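Local atomic coordinates of putative short-chain dehydrogenase/reductase (Corynebacterium glutamicum, PDB entry 3E9N), a protein that is of unproven function but belongs to the short-chain dehydrogenase/reductase family and may act as an acetoacetyl-CoA reductase. Residues S26-V31 with A209-I214; V109-S114 with R154-A159; A159-E164 with T219-N224. All coordinates share one frame; numbering follows the deposited sequence.

Contact 1: residues S26-V31 with A209-I214; sequences SRDHIV and AIRFVI
Asp28 OD2 is gripped by two groups: Arg211 NH1 donates to it at 3.0 Å along an almost straight N-H line (174°), and His29 ND1 makes a weak bond, its stronger partner being the backbone oxygen of Leu25. The site belongs to the Rossmann fold of the short-chain dehydrogenases, where the turn between helix 16-25 and strand 30-35 faces helix 203-214 near the chain surface. A second near-linear bond, Arg211 NH2 to Asp28 OD1 at 2.9 Å, completes an end-on bidentate salt bridge, one nitrogen to each oxygen. Both oxygens lie close to the guanidinium plane, yet the carboxylate is turned 41° from it, so OD2 is approached from above its own plane and the fork is not coplanar. Arg211 starts with CG anti to its backbone N (chi1 173°), then bends at chi2 and chi3, which carries its terminal nitrogens across to Asp28. Its remaining polar edge is also used: NE pairs with Asp24 and NH2 with Asp215. Over one guanidinium face comes Arg27, whose NH1 stands 3.7 Å from Arg211 NE. Asp24 forms a salt bridge with each of the two arginines, which probably makes their closeness tolerable, and the carboxylates of Asp24, Asp28 and Asp215 probably offset the positive charge. The apolar share is small. His29 CE1 touches Ile214 CD1 at 3.9 Å, in an oblique approach. That same Ile214 CD1 is centred over the Arg211 guanidinium face opposite Arg27, 4.1 Å above its plane.

Contact 2: residues V109-S114 with R154-A159; sequences VPAELS and RGLADA
Leu156 reaches Ala111 with both of its methyl branches: CD2 lies 3.6 Å from Ala111 CB and CD1 lies 3.8 Å from it. The pair joins two long helices, 95-124 and 144-164, which lie side by side on the Rossmann sheet and in this family commonly form the helical interface between subunits. The side-chain torsions are consistent with this double touch. With chi1 of 170° Leu156 extends CG away from its own amide nitrogen, and a second torsion of 54° completes a common leucine rotamer that sets the fork astride the alanine methyl. CD2 also comes within 3.7 Å of Ala111 N, while Pro110 CB stays at the margin, 4.4 Å from CD2. With so short a residue as Ala111 at the closest point, the two CA atoms approach to 7.2 Å. Pro110 has no amide hydrogen to give to the preceding turn, and the helix is kinked there. One turn on, Ser114 puts OG beside its backbone N (chi1 -55°), from where the hydroxyl donates to Pro110 O at 2.6 Å. Ser114 N bonds the same oxygen at 3.0 Å from the opposite face of the carbonyl plane, so this acceptor is doubly satisfied; Ser114 OG additionally pairs with His81 NE2. Beneath the helix pair, Pro110 and Ala157 both rest on Tyr130 of strand 127-131, Ala157 also meets Thr173 of strand 170-176, and on the subunit boundary Trp99 and Thr144 of the third subunit pack on Ala111 and Leu156.

Contact 3: residues A159-E164 with T219-N224; sequences AFRKEE and TTQITN
Arg161 and Thr223 mark the closest backbone approach of helix and strand, CA to CA 8.7 Å, and Thr223 itself has helical backbone angles (phi -81°, psi -31°) within an otherwise extended run. The gap is spanned mainly by the arginine. From a trans first torsion (177°) its chain runs out straight until a bend at chi3 turns the guanidinium over Thr223. The two side chains cross at about a right angle: Thr223 CG2 is 3.4 Å from Arg161 NE and 3.8 Å from Arg161 CD, and Thr223 CB sits 3.3 Å above the guanidinium plane, toward its rim. The threonine thus offers carbon, not its hydroxyl, to the flat face. Arg161 NH2 approaches Thr223 O to 3.3 Å, but the angle is too poor for a hydrogen bond; that oxygen is bonded instead by Thr173 OG1. Gln221 slides past the arginine in the opposite direction, its amide group at the guanidinium edge and steeply tilted to it. The strong polar partners of Arg161 lie elsewhere: NH1 forms a salt bridge with Asp158 one turn earlier, and NE donates to Val171 O, which together should limit rotation of the group. This joins helix 144-164 to the terminal Rossmann strand 220-229 across strand 170-176. On the opposite face of strand 220-229, Ile222 packs on Phe212 and Val213 of helix 203-214, and the outer edge of this strand pairs as an antiparallel ladder with the second subunit.

Contacts 2 and 3 are buried and both draw on helix 144-164, sharing Ala159; contact 1 is only partly buried, and its centre lies about 20 Å from that of contact 2, on the other side of the chain's centre. Their chemistry follows these places. Near the surface, contact 1 rests on charge; between two helices, contact 2 is purely aliphatic; against the outermost strand, contact 3 lays an arginine over threonine carbons. Contacts 1 and 3 are neighbours through helix 203-214, which precedes strand 220-229 in the chain. Contacts 1 and 3 border the second subunit, whereas 2 and 3 border the third, so contact 3 meets both.

Contact 1: residues S26-V31 with A209-I214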
loop_
_atom_site.group_PDB
_atom_site.type_symbol
_atom_site.label_atom_id
_atom_site.label_comp_id
_atom_site.label_asym_id
_atom_site.label_seq_id
_atom_site.Cartn_x
_atom_site.Cartn_y
_atom_site.Cartn_z
ATOM N N SER A 26 -30.992 12.120 -6.573
ATOM C CA SER A 26 -32.287 12.788 -6.519
ATOM C C SER A 26 -33.368 11.798 -6.924
ATOM O O SER A 26 -34.537 12.075 -6.731
ATOM C CB SER A 26 -32.339 14.057 -7.398
ATOM O OG SER A 26 -32.348 13.763 -8.796
ATOM N N ARG A 27 -32.987 10.653 -7.487
ATOM C CA ARG A 27 -33.961 9.625 -7.774
ATOM C C ARG A 27 -34.626 9.157 -6.467
ATOM O O ARG A 27 -35.833 8.902 -6.434
ATOM C CB ARG A 27 -33.345 8.441 -8.554
ATOM C CG ARG A 27 -32.733 8.851 -9.950
ATOM C CD ARG A 27 -31.477 8.005 -10.400
ATOM N NE ARG A 27 -31.683 6.567 -10.222
ATOM C CZ ARG A 27 -30.729 5.633 -10.263
ATOM N NH1 ARG A 27 -29.465 5.952 -10.478
ATOM N NH2 ARG A 27 -31.048 4.356 -10.074
ATOM N N ASP A 28 -33.881 9.051 -5.381
ATOM C CA ASP A 28 -34.465 8.432 -4.211
ATOM C C ASP A 28 -34.077 9.140 -2.926
ATOM O O ASP A 28 -34.228 8.549 -1.872
ATOM C CB ASP A 28 -34.080 6.935 -4.129
ATOM C CG ASP A 28 -32.560 6.721 -4.155
ATOM O OD1 ASP A 28 -32.094 5.600 -3.844
ATOM O OD2 ASP A 28 -31.826 7.700 -4.478
ATOM N N HIS A 29 -33.508 10.351 -3.015
ATOM C CA HIS A 29 -33.167 11.155 -1.839
ATOM C C HIS A 29 -33.632 12.584 -2.166
ATOM O O HIS A 29 -33.618 12.992 -3.354
ATOM C CB HIS A 29 -31.644 11.287 -1.594
ATOM C CG HIS A 29 -30.889 9.999 -1.346
ATOM N ND1 HIS A 29 -30.588 9.085 -2.351
ATOM C CD2 HIS A 29 -30.258 9.543 -0.236
ATOM C CE1 HIS A 29 -29.851 8.103 -1.857
ATOM N NE2 HIS A 29 -29.642 8.346 -0.573
ATOM N N ILE A 30 -34.040 13.326 -1.124
ATOM C CA ILE A 30 -33.982 14.776 -1.107
ATOM C C ILE A 30 -32.511 15.136 -0.957
ATOM O O ILE A 30 -31.859 14.702 -0.026
ATOM C CB ILE A 30 -34.757 15.333 0.153
ATOM C CG1 ILE A 30 -36.271 15.091 0.009
ATOM C CG2 ILE A 30 -34.523 16.846 0.362
ATOM C CD1 ILE A 30 -36.841 14.351 1.227
ATOM N N VAL A 31 -31.965 15.900 -1.884
ATOM C CA VAL A 31 -30.525 16.163 -1.905
ATOM C C VAL A 31 -30.180 17.600 -1.511
ATOM O O VAL A 31 -30.585 18.560 -2.203
ATOM C CB VAL A 31 -29.944 15.951 -3.327
ATOM C CG1 VAL A 31 -28.469 16.287 -3.346
ATOM C CG2 VAL A 31 -30.176 14.531 -3.826
ATOM N N ALA A 209 -20.364 5.130 -9.565
ATOM C CA ALA A 209 -19.589 4.496 -8.512
ATOM C C ALA A 209 -20.258 4.743 -7.187
ATOM O O ALA A 209 -20.336 3.833 -6.355
ATOM C CB ALA A 209 -18.122 4.986 -8.490
ATOM N N ILE A 210 -20.753 5.969 -6.995
ATOM C CA ILE A 210 -21.442 6.319 -5.760
ATOM C C ILE A 210 -22.711 5.519 -5.604
ATOM O O ILE A 210 -22.966 4.946 -4.554
ATOM C CB ILE A 210 -21.609 7.845 -5.559
ATOM C CG1 ILE A 210 -20.293 8.385 -5.036
ATOM C CG2 ILE A 210 -22.715 8.134 -4.539
ATOM C CD1 ILE A 210 -19.966 9.682 -5.507
ATOM N N ARG A 211 -23.455 5.394 -6.685
ATOM C CA ARG A 211 -24.683 4.610 -6.682
ATOM C C ARG A 211 -24.382 3.138 -6.356
ATOM O O ARG A 211 -25.067 2.508 -5.567
ATOM C CB ARG A 211 -25.374 4.756 -8.059
ATOM C CG ARG A 211 -26.628 3.825 -8.277
ATOM C CD ARG A 211 -27.705 3.975 -7.133
ATOM N NE ARG A 211 -28.213 5.336 -7.082
ATOM C CZ ARG A 211 -29.173 5.741 -6.246
ATOM N NH1 ARG A 211 -29.583 6.988 -6.259
ATOM N NH2 ARG A 211 -29.731 4.900 -5.394
ATOM N N PHE A 212 -23.348 2.574 -6.963
ATOM C CA PHE A 212 -22.974 1.217 -6.628
ATOM C C PHE A 212 -22.651 1.080 -5.133
ATOM O O PHE A 212 -22.932 0.042 -4.519
ATOM C CB PHE A 212 -21.773 0.791 -7.461
ATOM C CG PHE A 212 -21.175 -0.522 -7.038
ATOM C CD1 PHE A 212 -21.876 -1.709 -7.245
ATOM C CD2 PHE A 212 -19.919 -0.572 -6.474
ATOM C CE1 PHE A 212 -21.342 -2.909 -6.862
ATOM C CE2 PHE A 212 -19.352 -1.787 -6.118
ATOM C CZ PHE A 212 -20.054 -2.945 -6.300
ATOM N N VAL A 213 -22.060 2.115 -4.532
ATOM C CA VAL A 213 -21.578 1.941 -3.164
ATOM C C VAL A 213 -22.735 1.921 -2.167
ATOM O O VAL A 213 -22.803 1.074 -1.237
ATOM C CB VAL A 213 -20.545 3.039 -2.779
ATOM C CG1 VAL A 213 -20.505 3.263 -1.246
ATOM C CG2 VAL A 213 -19.123 2.713 -3.356
ATOM N N ILE A 214 -23.672 2.836 -2.356
ATOM C CA ILE A 214 -24.754 3.007 -1.379
ATOM C C ILE A 214 -25.816 1.936 -1.558
ATOM O O ILE A 214 -26.510 1.586 -0.607
ATOM C CB ILE A 214 -25.393 4.420 -1.449
ATOM C CG1 ILE A 214 -26.246 4.629 -2.711
ATOM C CG2 ILE A 214 -24.333 5.492 -1.381
ATOM C CD1 ILE A 214 -26.669 6.140 -2.881
#

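Contact 2: residues V109-S114 with R154-A159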
loop_
_atom_site.group_PDB
_atom_site.type_symbol
_atom_site.label_atom_id
_atom_site.label_comp_id
_atom_site.label_asym_id
_atom_site.label_seq_id
_atom_site.Cartn_x
_atom_site.Cartn_y
_atom_site.Cartn_z
ATOM N N VAL A 109 -12.169 19.835 5.922
ATOM C CA VAL A 109 -13.583 19.985 5.715
ATOM C C VAL A 109 -14.269 18.588 5.721
ATOM O O VAL A 109 -15.170 18.377 6.526
ATOM C CB VAL A 109 -13.858 20.784 4.438
ATOM C CG1 VAL A 109 -15.267 20.530 3.965
ATOM C CG2 VAL A 109 -13.561 22.297 4.660
ATOM N N PRO A 110 -13.810 17.610 4.886
ATOM C CA PRO A 110 -14.486 16.272 5.018
ATOM C C PRO A 110 -14.487 15.728 6.437
ATOM O O PRO A 110 -15.530 15.298 6.918
ATOM C CB PRO A 110 -13.720 15.363 4.057
ATOM C CG PRO A 110 -13.164 16.350 2.957
ATOM C CD PRO A 110 -12.830 17.639 3.775
ATOM N N ALA A 111 -13.365 15.789 7.131
ATOM C CA ALA A 111 -13.340 15.346 8.505
ATOM C C ALA A 111 -14.308 16.137 9.395
ATOM O O ALA A 111 -14.971 15.562 10.239
ATOM C CB ALA A 111 -11.946 15.473 9.069
ATOM N N GLU A 112 -14.334 17.456 9.287
ATOM C CA GLU A 112 -15.096 18.241 10.280
ATOM C C GLU A 112 -16.592 18.330 9.912
ATOM O O GLU A 112 -17.441 18.269 10.789
ATOM C CB GLU A 112 -14.457 19.641 10.417
ATOM C CG GLU A 112 -15.377 20.728 11.075
ATOM C CD GLU A 112 -15.513 20.546 12.587
ATOM O OE1 GLU A 112 -14.806 19.688 13.181
ATOM O OE2 GLU A 112 -16.366 21.254 13.165
ATOM N N LEU A 113 -16.908 18.424 8.609
ATOM C CA LEU A 113 -18.278 18.247 8.158
ATOM C C LEU A 113 -18.848 16.893 8.539
ATOM O O LEU A 113 -20.022 16.807 8.925
ATOM C CB LEU A 113 -18.463 18.451 6.637
ATOM C CG LEU A 113 -19.945 18.361 6.128
ATOM C CD1 LEU A 113 -20.832 19.373 6.796
ATOM C CD2 LEU A 113 -20.080 18.525 4.611
ATOM N N SER A 114 -18.052 15.837 8.460
ATOM C CA SER A 114 -18.574 14.538 8.847
ATOM C C SER A 114 -18.767 14.534 10.361
ATOM O O SER A 114 -19.663 13.892 10.872
ATOM C CB SER A 114 -17.626 13.395 8.471
ATOM O OG SER A 114 -17.309 13.413 7.110
ATOM N N ARG A 154 -7.019 9.693 2.439
ATOM C CA ARG A 154 -7.130 8.258 2.499
ATOM C C ARG A 154 -6.938 7.696 3.898
ATOM O O ARG A 154 -7.690 6.799 4.289
ATOM C CB ARG A 154 -6.168 7.595 1.501
ATOM C CG ARG A 154 -6.209 6.052 1.605
ATOM C CD ARG A 154 -7.603 5.486 1.222
ATOM N NE ARG A 154 -7.594 4.023 1.279
ATOM C CZ ARG A 154 -7.562 3.246 0.195
ATOM N NH1 ARG A 154 -7.523 1.938 0.319
ATOM N NH2 ARG A 154 -7.601 3.784 -1.011
ATOM N N GLY A 155 -5.958 8.201 4.662
ATOM C CA GLY A 155 -5.823 7.785 6.085
ATOM C C GLY A 155 -6.991 8.222 6.983
ATOM O O GLY A 155 -7.371 7.538 7.950
ATOM N N LEU A 156 -7.530 9.393 6.694
ATOM C CA LEU A 156 -8.745 9.891 7.337
ATOM C C LEU A 156 -9.884 8.889 7.097
ATOM O O LEU A 156 -10.497 8.428 8.046
ATOM C CB LEU A 156 -9.152 11.277 6.741
ATOM C CG LEU A 156 -10.538 11.858 7.128
ATOM C CD1 LEU A 156 -10.752 11.932 8.626
ATOM C CD2 LEU A 156 -10.731 13.222 6.533
ATOM N N ALA A 157 -10.156 8.562 5.833
ATOM C CA ALA A 157 -11.260 7.679 5.507
ATOM C C ALA A 157 -11.206 6.347 6.257
ATOM O O ALA A 157 -12.208 5.931 6.850
ATOM C CB ALA A 157 -11.299 7.430 4.041
ATOM N N ASP A 158 -10.046 5.682 6.198
ATOM C CA ASP A 158 -9.826 4.392 6.859
ATOM C C ASP A 158 -9.968 4.423 8.366
ATOM O O ASP A 158 -10.453 3.461 8.944
ATOM C CB ASP A 158 -8.447 3.771 6.460
ATOM C CG ASP A 158 -8.373 3.392 4.948
ATOM O OD1 ASP A 158 -9.449 3.177 4.333
ATOM O OD2 ASP A 158 -7.266 3.341 4.346
ATOM N N ALA A 159 -9.512 5.485 9.024
ATOM C CA ALA A 159 -9.566 5.505 10.515
ATOM C C ALA A 159 -10.987 5.853 10.990
ATOM O O ALA A 159 -11.461 5.377 12.034
ATOM C CB ALA A 159 -8.602 6.471 11.089
#

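Contact 3: residues A159-E164 with T219-N224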
loop_
_atom_site.group_PDB
_atom_site.type_symbol
_atom_site.label_atom_id
_atom_site.label_comp_id
_atom_site.label_asym_id
_atom_site.label_seq_id
_atom_site.Cartn_x
_atom_site.Cartn_y
_atom_site.Cartn_z
ATOM N N ALA A 159 -9.512 5.485 9.024
ATOM C CA ALA A 159 -9.566 5.505 10.515
ATOM C C ALA A 159 -10.987 5.853 10.990
ATOM O O ALA A 159 -11.461 5.377 12.034
ATOM C CB ALA A 159 -8.602 6.471 11.089
ATOM N N PHE A 160 -11.639 6.687 10.197
ATOM C CA PHE A 160 -13.026 7.052 10.402
ATOM C C PHE A 160 -13.915 5.806 10.286
ATOM O O PHE A 160 -14.763 5.530 11.171
ATOM C CB PHE A 160 -13.430 8.106 9.358
ATOM C CG PHE A 160 -14.790 8.680 9.579
ATOM C CD1 PHE A 160 -15.046 9.463 10.687
ATOM C CD2 PHE A 160 -15.826 8.425 8.685
ATOM C CE1 PHE A 160 -16.322 9.989 10.895
ATOM C CE2 PHE A 160 -17.104 8.959 8.883
ATOM C CZ PHE A 160 -17.361 9.744 9.973
ATOM N N ARG A 161 -13.738 5.075 9.181
ATOM C CA ARG A 161 -14.415 3.787 8.986
ATOM C C ARG A 161 -14.305 2.901 10.203
ATOM O O ARG A 161 -15.317 2.384 10.651
ATOM C CB ARG A 161 -13.909 3.042 7.723
ATOM C CG ARG A 161 -14.544 1.654 7.519
ATOM C CD ARG A 161 -13.994 0.941 6.321
ATOM N NE ARG A 161 -14.132 1.754 5.116
ATOM C CZ ARG A 161 -13.102 2.348 4.518
ATOM N NH1 ARG A 161 -11.865 2.191 5.025
ATOM N NH2 ARG A 161 -13.294 3.053 3.400
ATOM N N LYS A 162 -13.100 2.756 10.754
ATOM C CA LYS A 162 -12.899 1.878 11.928
ATOM C C LYS A 162 -13.551 2.461 13.159
ATOM O O LYS A 162 -14.101 1.727 13.969
ATOM C CB LYS A 162 -11.415 1.647 12.259
ATOM C CG LYS A 162 -10.534 1.031 11.152
ATOM C CD LYS A 162 -9.007 1.282 11.455
ATOM C CE LYS A 162 -8.636 2.817 11.370
ATOM N NZ LYS A 162 -7.158 3.198 11.208
ATOM N N GLU A 163 -13.464 3.777 13.327
ATOM C CA GLU A 163 -14.170 4.424 14.412
ATOM C C GLU A 163 -15.692 4.213 14.355
ATOM O O GLU A 163 -16.334 4.124 15.389
ATOM C CB GLU A 163 -13.877 5.918 14.426
ATOM C CG GLU A 163 -12.679 6.325 15.256
ATOM C CD GLU A 163 -12.495 7.836 15.310
ATOM O OE1 GLU A 163 -13.192 8.566 14.567
ATOM O OE2 GLU A 163 -11.639 8.315 16.093
ATOM N N GLU A 164 -16.283 4.157 13.156
ATOM C CA GLU A 164 -17.748 4.223 13.087
ATOM C C GLU A 164 -18.479 2.971 12.630
ATOM O O GLU A 164 -19.715 2.990 12.590
ATOM C CB GLU A 164 -18.189 5.414 12.241
ATOM C CG GLU A 164 -17.749 6.751 12.842
ATOM C CD GLU A 164 -18.414 7.014 14.181
ATOM O OE1 GLU A 164 -19.563 6.545 14.391
ATOM O OE2 GLU A 164 -17.797 7.686 15.027
ATOM N N THR A 219 -24.935 -6.674 4.522
ATOM C CA THR A 219 -23.808 -7.404 5.072
ATOM C C THR A 219 -22.499 -6.940 4.467
ATOM O O THR A 219 -21.456 -7.489 4.772
ATOM C CB THR A 219 -23.878 -8.922 4.801
ATOM O OG1 THR A 219 -23.539 -9.160 3.435
ATOM C CG2 THR A 219 -25.222 -9.473 5.099
ATOM N N THR A 220 -22.545 -5.895 3.658
ATOM C CA THR A 220 -21.369 -5.470 2.881
ATOM C C THR A 220 -21.023 -3.991 3.037
ATOM O O THR A 220 -21.866 -3.191 3.430
ATOM C CB THR A 220 -21.592 -5.771 1.416
ATOM O OG1 THR A 220 -22.323 -7.003 1.321
ATOM C CG2 THR A 220 -20.293 -5.953 0.709
ATOM N N GLN A 221 -19.745 -3.685 2.820
ATOM C CA GLN A 221 -19.188 -2.340 2.664
ATOM C C GLN A 221 -18.333 -2.396 1.392
ATOM O O GLN A 221 -17.426 -3.219 1.292
ATOM C CB GLN A 221 -18.219 -1.980 3.811
ATOM C CG GLN A 221 -18.846 -1.606 5.111
ATOM C CD GLN A 221 -18.200 -0.396 5.807
ATOM O OE1 GLN A 221 -18.113 -0.364 7.037
ATOM N NE2 GLN A 221 -17.801 0.609 5.045
ATOM N N ILE A 222 -18.621 -1.543 0.419
ATOM C CA ILE A 222 -17.703 -1.342 -0.687
ATOM C C ILE A 222 -16.873 -0.206 -0.181
ATOM O O ILE A 222 -17.306 0.985 -0.229
ATOM C CB ILE A 222 -18.444 -0.936 -1.960
ATOM C CG1 ILE A 222 -19.625 -1.898 -2.194
ATOM C CG2 ILE A 222 -17.456 -0.770 -3.196
ATOM C CD1 ILE A 222 -19.192 -3.274 -2.727
ATOM N N THR A 223 -15.700 -0.533 0.357
ATOM C CA THR A 223 -14.855 0.493 0.951
ATOM C C THR A 223 -14.021 1.307 -0.055
ATOM O O THR A 223 -13.679 2.477 0.204
ATOM C CB THR A 223 -13.912 -0.145 2.028
ATOM O OG1 THR A 223 -13.017 -1.059 1.391
ATOM C CG2 THR A 223 -14.757 -0.903 3.033
ATOM N N ASN A 224 -13.629 0.702 -1.165
ATOM C CA ASN A 224 -12.857 1.474 -2.110
ATOM C C ASN A 224 -13.133 1.076 -3.559
ATOM O O ASN A 224 -13.430 -0.080 -3.855
ATOM C CB ASN A 224 -11.355 1.525 -1.737
ATOM C CG ASN A 224 -10.528 2.368 -2.729
ATOM O OD1 ASN A 224 -10.463 3.665 -2.694
ATOM N ND2 ASN A 224 -9.864 1.637 -3.648
#